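Local coordinates for protein putative glycosyl hydrolase (Bacteroides thetaiotaomicron VPI-5482, PDB 3K11) that is a putative hydrolase of the glycosyl hydrolase family 88 type, probably acting on carbohydrate substrates that have not been identified, at residues 235-240 with 246-251; 182-187 with 197-202; 260-265 with 385-390. All blocks are in the same frame, centred on the assembly; numbering follows the deposited sequence.

Contact 1: 235-240 with 246-251; sequences QFADRM and GLYRHG. With EDO (1,2-ethanediol), chain H.
The first torsion of Arg249 sets CG between the backbone N and the carbonyl carbon (chi1 44°), folding its chain over the end of helix 222-240, where CG lies 3.2 Å from Met240 O. Met240, a selenomethionine, reaches back with a bend at chi3 (87°) that lays its methyl against the opposing backbone, CE standing 3.4 Å from Gly251 CA. Met240 O is also the acceptor of the bond that ties the segments together: Arg249 N donates to it at 2.9 Å in a nearly straight line (163°). Tyr248 CA adds a weaker CH...O contact to the same Met240 O, the last carbonyl of the helix, at 3.4 Å. The Tyr248 ring meets Met240 CB at its edge (CD2 to CB 4.0 Å), and Tyr248 OH lies 3.6 Å from Ala237 CB. Arg249 NH2 donates to O2 of an ethanediol, probably from the crystallisation liquor, at 3.1 Å, while Arg249 NE is hydrogen-bonded to His259 O, which also binds the diol. The helix leads into strand 241-242, and the chain turns back through a G1 beta bulge at Gly246 and Leu247 into strand 247-253; Tyr248 then packs between this junction and helices 202-217 and 265-281.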
loop_
_atom_site.group_PDB
_atom_site.type_symbol
_atom_site.label_atom_id
_atom_site.label_comp_id
_atom_site.label_asym_id
_atom_site.label_seq_id
_atom_site.Cartn_x
_atom_site.Cartn_y
_atom_site.Cartn_z
ATOM N N GLN A 235 17.069 4.287 -23.788
ATOM C CA GLN A 235 15.859 4.024 -24.622
ATOM C C GLN A 235 14.896 3.074 -23.918
ATOM O O GLN A 235 13.675 3.200 -24.055
ATOM C CB GLN A 235 16.286 3.527 -26.020
ATOM C CG GLN A 235 16.791 4.680 -26.885
ATOM C CD GLN A 235 17.209 4.329 -28.293
ATOM O OE1 GLN A 235 17.638 5.232 -29.025
ATOM N NE2 GLN A 235 17.121 3.055 -28.687
ATOM N N PHE A 236 15.439 2.065 -23.209
ATOM C CA PHE A 236 14.635 1.226 -22.323
ATOM C C PHE A 236 14.070 2.085 -21.186
ATOM O O PHE A 236 12.878 2.081 -20.908
ATOM C CB PHE A 236 15.452 0.090 -21.670
ATOM C CG PHE A 236 15.553 -1.176 -22.486
ATOM C CD1 PHE A 236 14.563 -2.116 -22.440
ATOM C CD2 PHE A 236 16.682 -1.470 -23.226
ATOM C CE1 PHE A 236 14.652 -3.305 -23.161
ATOM C CE2 PHE A 236 16.761 -2.672 -23.966
ATOM C CZ PHE A 236 15.745 -3.570 -23.927
ATOM N N ALA A 237 14.939 2.772 -20.469
ATOM C CA ALA A 237 14.475 3.472 -19.241
ATOM C C ALA A 237 13.424 4.538 -19.524
ATOM O O ALA A 237 12.512 4.671 -18.737
ATOM C CB ALA A 237 15.677 4.035 -18.415
ATOM N N ASP A 238 13.542 5.250 -20.652
ATOM C CA ASP A 238 12.552 6.276 -21.056
ATOM C C ASP A 238 11.155 5.718 -20.982
ATOM O O ASP A 238 10.237 6.312 -20.384
ATOM C CB ASP A 238 12.803 6.732 -22.498
ATOM C CG ASP A 238 11.829 7.822 -22.955
ATOM O OD1 ASP A 238 11.725 8.821 -22.207
ATOM O OD2 ASP A 238 11.166 7.642 -24.012
ATOM N N ARG A 239 11.012 4.537 -21.549
ATOM C CA ARG A 239 9.706 3.886 -21.663
ATOM C C ARG A 239 9.267 3.077 -20.440
ATOM O O ARG A 239 8.093 3.045 -20.129
ATOM C CB ARG A 239 9.738 2.940 -22.838
ATOM C CG ARG A 239 9.960 3.689 -24.144
ATOM C CD ARG A 239 10.162 2.706 -25.198
ATOM N NE ARG A 239 10.180 3.216 -26.570
ATOM C CZ ARG A 239 11.259 3.280 -27.361
ATOM N NH1 ARG A 239 12.494 3.038 -26.912
ATOM N NH2 ARG A 239 11.084 3.644 -28.617
HETATM N N MSE A 240 10.216 2.439 -19.776
HETATM C CA MSE A 240 9.903 1.435 -18.761
HETATM C C MSE A 240 10.004 1.940 -17.318
HETATM O O MSE A 240 9.329 1.369 -16.423
HETATM C CB MSE A 240 10.737 0.162 -19.059
HETATM C CG MSE A 240 10.465 -0.412 -20.469
HETATM SE SE MSE A 240 11.168 -2.143 -20.601
HETATM C CE MSE A 240 9.524 -2.994 -19.889
ATOM N N GLY A 246 9.570 5.154 -8.729
ATOM C CA GLY A 246 10.977 4.774 -8.684
ATOM C C GLY A 246 11.199 3.314 -9.005
ATOM O O GLY A 246 12.155 2.738 -8.521
ATOM N N LEU A 247 10.362 2.751 -9.879
ATOM C CA LEU A 247 10.390 1.338 -10.234
ATOM C C LEU A 247 10.203 1.232 -11.742
ATOM O O LEU A 247 9.777 2.187 -12.398
ATOM C CB LEU A 247 9.230 0.589 -9.517
ATOM C CG LEU A 247 9.150 0.618 -8.003
ATOM C CD1 LEU A 247 7.848 -0.135 -7.583
ATOM C CD2 LEU A 247 10.410 -0.000 -7.397
ATOM N N TYR A 248 10.495 0.053 -12.263
ATOM C CA TYR A 248 10.295 -0.263 -13.656
ATOM C C TYR A 248 9.128 -1.200 -13.862
ATOM O O TYR A 248 8.888 -2.105 -13.058
ATOM C CB TYR A 248 11.507 -0.982 -14.182
ATOM C CG TYR A 248 12.717 -0.107 -14.488
ATOM C CD1 TYR A 248 13.672 0.145 -13.521
ATOM C CD2 TYR A 248 12.912 0.438 -15.750
ATOM C CE1 TYR A 248 14.783 0.881 -13.790
ATOM C CE2 TYR A 248 14.025 1.200 -16.014
ATOM C CZ TYR A 248 14.958 1.408 -15.043
ATOM O OH TYR A 248 16.064 2.161 -15.337
ATOM N N ARG A 249 8.403 -0.970 -14.958
ATOM C CA ARG A 249 7.423 -1.953 -15.420
ATOM C C ARG A 249 8.133 -3.172 -16.067
ATOM O O ARG A 249 9.160 -3.026 -16.713
ATOM C CB ARG A 249 6.414 -1.333 -16.370
ATOM C CG ARG A 249 6.931 -0.453 -17.397
ATOM C CD ARG A 249 5.855 0.028 -18.395
ATOM N NE ARG A 249 4.943 1.006 -17.835
ATOM C CZ ARG A 249 5.180 2.288 -17.591
ATOM N NH1 ARG A 249 6.335 2.868 -17.754
ATOM N NH2 ARG A 249 4.219 3.011 -17.101
ATOM N N HIS A 250 7.564 -4.361 -15.927
ATOM C CA HIS A 250 8.144 -5.561 -16.559
ATOM C C HIS A 250 8.053 -5.519 -18.082
ATOM O O HIS A 250 8.945 -5.988 -18.772
ATOM C CB HIS A 250 7.456 -6.836 -16.052
ATOM C CG HIS A 250 8.092 -8.097 -16.525
ATOM N ND1 HIS A 250 7.400 -9.297 -16.630
ATOM C CD2 HIS A 250 9.358 -8.348 -16.926
ATOM C CE1 HIS A 250 8.232 -10.235 -17.064
ATOM N NE2 HIS A 250 9.430 -9.689 -17.252
ATOM N N GLY A 251 6.960 -4.954 -18.595
ATOM C CA GLY A 251 6.766 -4.957 -20.030
ATOM C C GLY A 251 6.229 -3.682 -20.607
ATOM O O GLY A 251 5.606 -2.833 -19.934
HETATM C C1 EDO H . 1.917 4.052 -13.720
HETATM O O1 EDO H . 2.247 5.094 -14.661
HETATM C C2 EDO H . 2.047 2.660 -14.329
HETATM O O2 EDO H . 1.563 2.529 -15.675
#

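Contact 2: 182-187 with 197-202; sequences YRLADG and NTLWLD
The Tyr182 ring presents an edge to Asn197, whose OD1 lies near the ring plane; ring and amide planes are turned 36° apart. Tyr182 OH donates to Asn197 OD1 at 2.6 Å, in the carbonyl plane and on a lone pair. With CG anti to the backbone N (chi1 -174°), the Tyr182 side chain reaches across to the amide at about a right angle. The other half of that amide is held as well: Asn197 ND2 donates to a water at 2.9 Å and to Glu254 OE1, and the water returns a weak bond to Tyr182 OH. The Glu254 carboxylate supports placing ND2 on that side, leaving OD1 to accept from Tyr182. Next to this partly exposed polar pair the contact is apolar. Leu184 splits its methyls, CD2 resting 3.7 Å from Asn197 CB and CD1 3.8 Å from Leu199 CD2. A type I turn starts at Leu184 and is closed by Gly187 N to Leu184 O (2.9 Å), while Asn197 and Thr198 form a G1 beta bulge facing Arg191. The loop after helix 167-180 is thus laid against strand 198-200, an outer strand of the small antiparallel sheet. Trp252 of strand 247-253 and Arg239 of helix 222-240 pack on both leucines.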
loop_
_atom_site.group_PDB
_atom_site.type_symbol
_atom_site.label_atom_id
_atom_site.label_comp_id
_atom_site.label_asym_id
_atom_site.label_seq_id
_atom_site.Cartn_x
_atom_site.Cartn_y
_atom_site.Cartn_z
ATOM N N TYR A 182 16.380 -8.991 -32.868
ATOM C CA TYR A 182 15.340 -8.063 -33.260
ATOM C C TYR A 182 15.383 -6.800 -32.390
ATOM O O TYR A 182 15.666 -6.854 -31.176
ATOM C CB TYR A 182 13.966 -8.698 -33.087
ATOM C CG TYR A 182 12.855 -7.818 -33.612
ATOM C CD1 TYR A 182 12.643 -7.693 -34.969
ATOM C CD2 TYR A 182 12.015 -7.124 -32.769
ATOM C CE1 TYR A 182 11.656 -6.858 -35.468
ATOM C CE2 TYR A 182 11.017 -6.300 -33.263
ATOM C CZ TYR A 182 10.858 -6.153 -34.617
ATOM O OH TYR A 182 9.882 -5.359 -35.141
ATOM N N ARG A 183 15.122 -5.667 -33.045
ATOM C CA ARG A 183 15.113 -4.372 -32.368
ATOM C C ARG A 183 13.929 -3.551 -32.857
ATOM O O ARG A 183 13.443 -3.745 -33.977
ATOM C CB ARG A 183 16.360 -3.593 -32.715
ATOM C CG ARG A 183 17.682 -4.217 -32.229
ATOM C CD ARG A 183 18.762 -3.654 -33.016
ATOM N NE ARG A 183 20.144 -4.094 -32.733
ATOM C CZ ARG A 183 21.092 -3.349 -32.135
ATOM N NH1 ARG A 183 20.816 -2.147 -31.613
ATOM N NH2 ARG A 183 22.333 -3.814 -32.045
ATOM N N LEU A 184 13.523 -2.592 -32.032
ATOM C CA LEU A 184 12.573 -1.561 -32.440
ATOM C C LEU A 184 13.209 -0.689 -33.507
ATOM O O LEU A 184 14.409 -0.810 -33.769
ATOM C CB LEU A 184 12.182 -0.671 -31.243
ATOM C CG LEU A 184 11.436 -1.259 -30.034
ATOM C CD1 LEU A 184 11.041 -0.157 -29.038
ATOM C CD2 LEU A 184 10.225 -2.083 -30.459
ATOM N N ALA A 185 12.434 0.206 -34.122
ATOM C CA ALA A 185 12.968 1.085 -35.176
ATOM C C ALA A 185 14.163 1.908 -34.678
ATOM O O ALA A 185 15.148 2.125 -35.417
ATOM C CB ALA A 185 11.868 2.010 -35.724
ATOM N N ASP A 186 14.098 2.317 -33.417
ATOM C CA ASP A 186 15.143 3.113 -32.816
ATOM C C ASP A 186 16.329 2.305 -32.308
ATOM O O ASP A 186 17.235 2.869 -31.708
ATOM C CB ASP A 186 14.584 3.980 -31.721
ATOM C CG ASP A 186 14.240 3.217 -30.474
ATOM O OD1 ASP A 186 14.358 1.977 -30.410
ATOM O OD2 ASP A 186 13.826 3.899 -29.537
ATOM N N GLY A 187 16.333 1.000 -32.548
ATOM C CA GLY A 187 17.500 0.168 -32.228
ATOM C C GLY A 187 17.375 -0.558 -30.904
ATOM O O GLY A 187 18.201 -1.396 -30.597
ATOM N N ASN A 197 6.646 -5.950 -31.244
ATOM C CA ASN A 197 7.380 -4.807 -30.733
ATOM C C ASN A 197 7.165 -4.585 -29.243
ATOM O O ASN A 197 6.718 -3.521 -28.784
ATOM C CB ASN A 197 7.028 -3.539 -31.549
ATOM C CG ASN A 197 7.698 -3.554 -32.921
ATOM O OD1 ASN A 197 8.343 -4.510 -33.277
ATOM N ND2 ASN A 197 7.612 -2.474 -33.637
ATOM N N THR A 198 7.505 -5.634 -28.503
ATOM C CA THR A 198 7.449 -5.611 -27.034
ATOM C C THR A 198 8.838 -5.492 -26.447
ATOM O O THR A 198 9.768 -6.195 -26.836
ATOM C CB THR A 198 6.805 -6.925 -26.508
ATOM O OG1 THR A 198 5.492 -7.062 -27.075
ATOM C CG2 THR A 198 6.706 -6.921 -25.018
ATOM N N LEU A 199 8.962 -4.589 -25.475
ATOM C CA LEU A 199 10.145 -4.503 -24.674
ATOM C C LEU A 199 9.915 -5.302 -23.389
ATOM O O LEU A 199 8.900 -5.138 -22.753
ATOM C CB LEU A 199 10.509 -3.075 -24.342
ATOM C CG LEU A 199 10.859 -2.111 -25.478
ATOM C CD1 LEU A 199 11.237 -0.707 -24.902
ATOM C CD2 LEU A 199 11.989 -2.714 -26.399
ATOM N N TRP A 200 10.918 -6.101 -23.041
ATOM C CA TRP A 200 10.998 -6.853 -21.785
ATOM C C TRP A 200 12.042 -6.215 -20.919
ATOM O O TRP A 200 13.190 -6.044 -21.342
ATOM C CB TRP A 200 11.441 -8.274 -22.080
ATOM C CG TRP A 200 10.405 -9.137 -22.695
ATOM C CD1 TRP A 200 9.745 -8.949 -23.884
ATOM C CD2 TRP A 200 9.968 -10.377 -22.179
ATOM N NE1 TRP A 200 8.898 -9.995 -24.116
ATOM C CE2 TRP A 200 9.023 -10.903 -23.098
ATOM C CE3 TRP A 200 10.281 -11.103 -21.020
ATOM C CZ2 TRP A 200 8.400 -12.145 -22.910
ATOM C CZ3 TRP A 200 9.639 -12.315 -20.807
ATOM C CH2 TRP A 200 8.726 -12.843 -21.765
ATOM N N LEU A 201 11.678 -5.897 -19.688
ATOM C CA LEU A 201 12.638 -5.311 -18.750
ATOM C C LEU A 201 13.871 -6.212 -18.646
ATOM O O LEU A 201 15.008 -5.724 -18.529
ATOM C CB LEU A 201 11.972 -5.116 -17.384
ATOM C CG LEU A 201 12.749 -4.349 -16.355
ATOM C CD1 LEU A 201 13.135 -2.947 -16.875
ATOM C CD2 LEU A 201 11.926 -4.278 -15.022
ATOM N N ASP A 202 13.668 -7.539 -18.704
ATOM C CA ASP A 202 14.761 -8.501 -18.574
ATOM C C ASP A 202 15.848 -8.226 -19.589
ATOM O O ASP A 202 17.033 -8.465 -19.298
ATOM C CB ASP A 202 14.292 -9.948 -18.816
ATOM C CG ASP A 202 13.073 -10.343 -17.955
ATOM O OD1 ASP A 202 12.045 -9.687 -18.070
ATOM O OD2 ASP A 202 13.158 -11.276 -17.124
HETATM O O HOH W 1 9.208 -2.138 -36.006
#

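Contact 3: 260-265 with 385-390; sequences PAFCWA and AFYYYR
The loop 260-265 and helix 384-388 come within 7.4 Å at the CA atoms of Trp264 and Tyr387, and an inverse gamma turn centred on Cys263 lets Phe262 and Trp264 both direct CB toward the helix. The Tyr387 ring lies across both side chains, which approach from the same side of its plane, toward CE2 and CE1 respectively. Its CD2/CE2 side takes Phe262, with Tyr387 CE2 3.5 Å from Phe262 CB; the two rings are nearly parallel (17°) but slid apart, their centroids 5.5 Å distant, so they barely overlap. Trp264 meets the CD1/CE1 side, its CB 3.9 Å from Tyr387 CE1, and its indole lies obliquely, with the five-membered ring inclined at 42° to the phenol. Within the helix segment Phe386 CD2 sits 3.8 Å above the opposite face of the Tyr387 ring, and Arg390 CD covers a face of Phe386 in turn. The phenol passes beyond this aromatic cluster: Tyr387 OH is hydrogen-bonded to His250 ND1 and to Ala381 N. A leucine in place of Tyr387 would probably leave His250 ND1 without its phenolic mate and open a gap beside Phe262 and Trp264. Contact between the segments is thus apolar, through aromatic carbon, while the buried hydroxyl finds its partners elsewhere. Packing on both sides of the ring and two bonds at the hydroxyl probably keep it directed at His250.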
loop_
_atom_site.group_PDB
_atom_site.type_symbol
_atom_site.label_atom_id
_atom_site.label_comp_id
_atom_site.label_asym_id
_atom_site.label_seq_id
_atom_site.Cartn_x
_atom_site.Cartn_y
_atom_site.Cartn_z
ATOM N N PRO A 260 0.340 -0.614 -18.735
ATOM C CA PRO A 260 0.181 -1.083 -17.341
ATOM C C PRO A 260 1.484 -1.557 -16.725
ATOM O O PRO A 260 2.344 -2.099 -17.409
ATOM C CB PRO A 260 -0.785 -2.259 -17.484
ATOM C CG PRO A 260 -1.553 -1.996 -18.738
ATOM C CD PRO A 260 -0.533 -1.373 -19.665
ATOM N N ALA A 261 1.654 -1.286 -15.432
ATOM C CA ALA A 261 2.885 -1.578 -14.729
ATOM C C ALA A 261 2.672 -2.770 -13.821
ATOM O O ALA A 261 1.822 -2.728 -12.944
ATOM C CB ALA A 261 3.309 -0.369 -13.901
ATOM N N PHE A 262 3.403 -3.839 -14.079
ATOM C CA PHE A 262 3.541 -4.920 -13.154
ATOM C C PHE A 262 5.022 -4.905 -12.772
ATOM O O PHE A 262 5.874 -5.257 -13.572
ATOM C CB PHE A 262 3.086 -6.227 -13.781
ATOM C CG PHE A 262 1.581 -6.246 -14.024
ATOM C CD1 PHE A 262 0.723 -6.595 -13.001
ATOM C CD2 PHE A 262 1.062 -5.820 -15.205
ATOM C CE1 PHE A 262 -0.628 -6.500 -13.164
ATOM C CE2 PHE A 262 -0.319 -5.773 -15.376
ATOM C CZ PHE A 262 -1.134 -6.107 -14.348
ATOM N N CYS A 263 5.325 -4.421 -11.565
ATOM C CA CYS A 263 6.716 -4.145 -11.142
ATOM C C CYS A 263 7.322 -5.415 -10.564
ATOM O O CYS A 263 7.535 -5.536 -9.374
ATOM C CB CYS A 263 6.723 -3.012 -10.120
ATOM S SG CYS A 263 6.027 -1.481 -10.874
ATOM N N TRP A 264 7.507 -6.390 -11.436
ATOM C CA TRP A 264 7.982 -7.706 -11.048
ATOM C C TRP A 264 9.386 -7.611 -10.467
ATOM O O TRP A 264 10.283 -6.989 -11.054
ATOM C CB TRP A 264 7.916 -8.662 -12.248
ATOM C CG TRP A 264 8.366 -10.042 -11.961
ATOM C CD1 TRP A 264 8.039 -10.791 -10.882
ATOM C CD2 TRP A 264 9.254 -10.835 -12.754
ATOM N NE1 TRP A 264 8.639 -12.006 -10.958
ATOM C CE2 TRP A 264 9.410 -12.064 -12.092
ATOM C CE3 TRP A 264 9.869 -10.646 -13.978
ATOM C CZ2 TRP A 264 10.182 -13.102 -12.602
ATOM C CZ3 TRP A 264 10.682 -11.663 -14.468
ATOM C CH2 TRP A 264 10.819 -12.874 -13.772
ATOM N N ALA A 265 9.573 -8.179 -9.287
ATOM C CA ALA A 265 10.850 -8.030 -8.540
ATOM C C ALA A 265 12.071 -8.541 -9.237
ATOM O O ALA A 265 13.076 -7.806 -9.314
ATOM C CB ALA A 265 10.726 -8.644 -7.092
ATOM N N ALA A 385 -2.860 -11.773 -11.343
ATOM C CA ALA A 385 -2.908 -13.192 -10.915
ATOM C C ALA A 385 -1.719 -14.006 -11.430
ATOM O O ALA A 385 -1.125 -14.781 -10.692
ATOM C CB ALA A 385 -4.264 -13.831 -11.333
ATOM N N PHE A 386 -1.357 -13.814 -12.686
ATOM C CA PHE A 386 -0.204 -14.487 -13.267
ATOM C C PHE A 386 1.029 -14.286 -12.382
ATOM O O PHE A 386 1.704 -15.248 -11.986
ATOM C CB PHE A 386 0.032 -13.952 -14.680
ATOM C CG PHE A 386 1.327 -14.417 -15.307
ATOM C CD1 PHE A 386 1.402 -15.641 -15.924
ATOM C CD2 PHE A 386 2.466 -13.640 -15.240
ATOM C CE1 PHE A 386 2.559 -16.061 -16.491
ATOM C CE2 PHE A 386 3.626 -14.060 -15.868
ATOM C CZ PHE A 386 3.660 -15.283 -16.452
ATOM N N TYR A 387 1.286 -13.042 -12.010
ATOM C CA TYR A 387 2.508 -12.752 -11.233
ATOM C C TYR A 387 2.412 -13.279 -9.808
ATOM O O TYR A 387 3.373 -13.797 -9.248
ATOM C CB TYR A 387 2.822 -11.265 -11.246
ATOM C CG TYR A 387 3.323 -10.756 -12.587
ATOM C CD1 TYR A 387 4.633 -10.988 -12.994
ATOM C CD2 TYR A 387 2.484 -10.076 -13.469
ATOM C CE1 TYR A 387 5.088 -10.568 -14.230
ATOM C CE2 TYR A 387 2.943 -9.636 -14.706
ATOM C CZ TYR A 387 4.252 -9.872 -15.086
ATOM O OH TYR A 387 4.729 -9.434 -16.304
ATOM N N TYR A 388 1.263 -13.079 -9.198
ATOM C CA TYR A 388 1.093 -13.499 -7.794
ATOM C C TYR A 388 1.267 -14.998 -7.607
ATOM O O TYR A 388 1.747 -15.424 -6.556
ATOM C CB TYR A 388 -0.284 -13.107 -7.267
ATOM C CG TYR A 388 -0.464 -11.734 -6.691
ATOM C CD1 TYR A 388 -0.494 -10.611 -7.513
ATOM C CD2 TYR A 388 -0.776 -11.558 -5.336
ATOM C CE1 TYR A 388 -0.732 -9.357 -6.999
ATOM C CE2 TYR A 388 -1.025 -10.298 -4.814
ATOM C CZ TYR A 388 -1.016 -9.203 -5.637
ATOM O OH TYR A 388 -1.314 -7.967 -5.132
ATOM N N TYR A 389 0.963 -15.781 -8.641
ATOM C CA TYR A 389 0.908 -17.236 -8.524
ATOM C C TYR A 389 2.039 -17.957 -9.230
ATOM O O TYR A 389 2.035 -19.180 -9.274
ATOM C CB TYR A 389 -0.455 -17.784 -9.021
ATOM C CG TYR A 389 -1.536 -17.612 -8.018
ATOM C CD1 TYR A 389 -1.771 -18.603 -7.055
ATOM C CD2 TYR A 389 -2.318 -16.455 -7.989
ATOM C CE1 TYR A 389 -2.717 -18.430 -6.076
ATOM C CE2 TYR A 389 -3.270 -16.255 -6.994
ATOM C CZ TYR A 389 -3.481 -17.267 -6.051
ATOM O OH TYR A 389 -4.473 -17.152 -5.102
ATOM N N ARG A 390 3.051 -17.232 -9.662
ATOM C CA ARG A 390 4.230 -17.919 -10.264
ATOM C C ARG A 390 4.802 -18.902 -9.270
ATOM O O ARG A 390 5.087 -18.542 -8.124
ATOM C CB ARG A 390 5.303 -16.924 -10.669
ATOM C CG ARG A 390 4.912 -15.933 -11.798
ATOM C CD ARG A 390 4.316 -16.543 -13.023
ATOM N NE ARG A 390 5.205 -17.510 -13.674
ATOM C CZ ARG A 390 4.816 -18.656 -14.243
ATOM N NH1 ARG A 390 3.556 -19.039 -14.231
ATOM N NH2 ARG A 390 5.730 -19.442 -14.798
#

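In the fold
Along the chain contact 2 closes first, contact 1 follows, and contact 3 opens last, bringing in helix 384-388 from much further on. Contacts 1 and 2 lie about 12 Å apart between centres and share the small antiparallel sheet, in which strands 198-200 and 247-253 are neighbours. Contact 3 is centred about 15 Å from contact 1 and about 20 Å from contact 2. His250 joins all three: its O pairs with Leu201 N, its N with Phe262 O, and its NE2 lies 2.7 Å from Asp202 OD1, a probable hydrogen bond. The sheet thereby links loops and helices of the six-hairpin (alpha/alpha) barrel expected of this family.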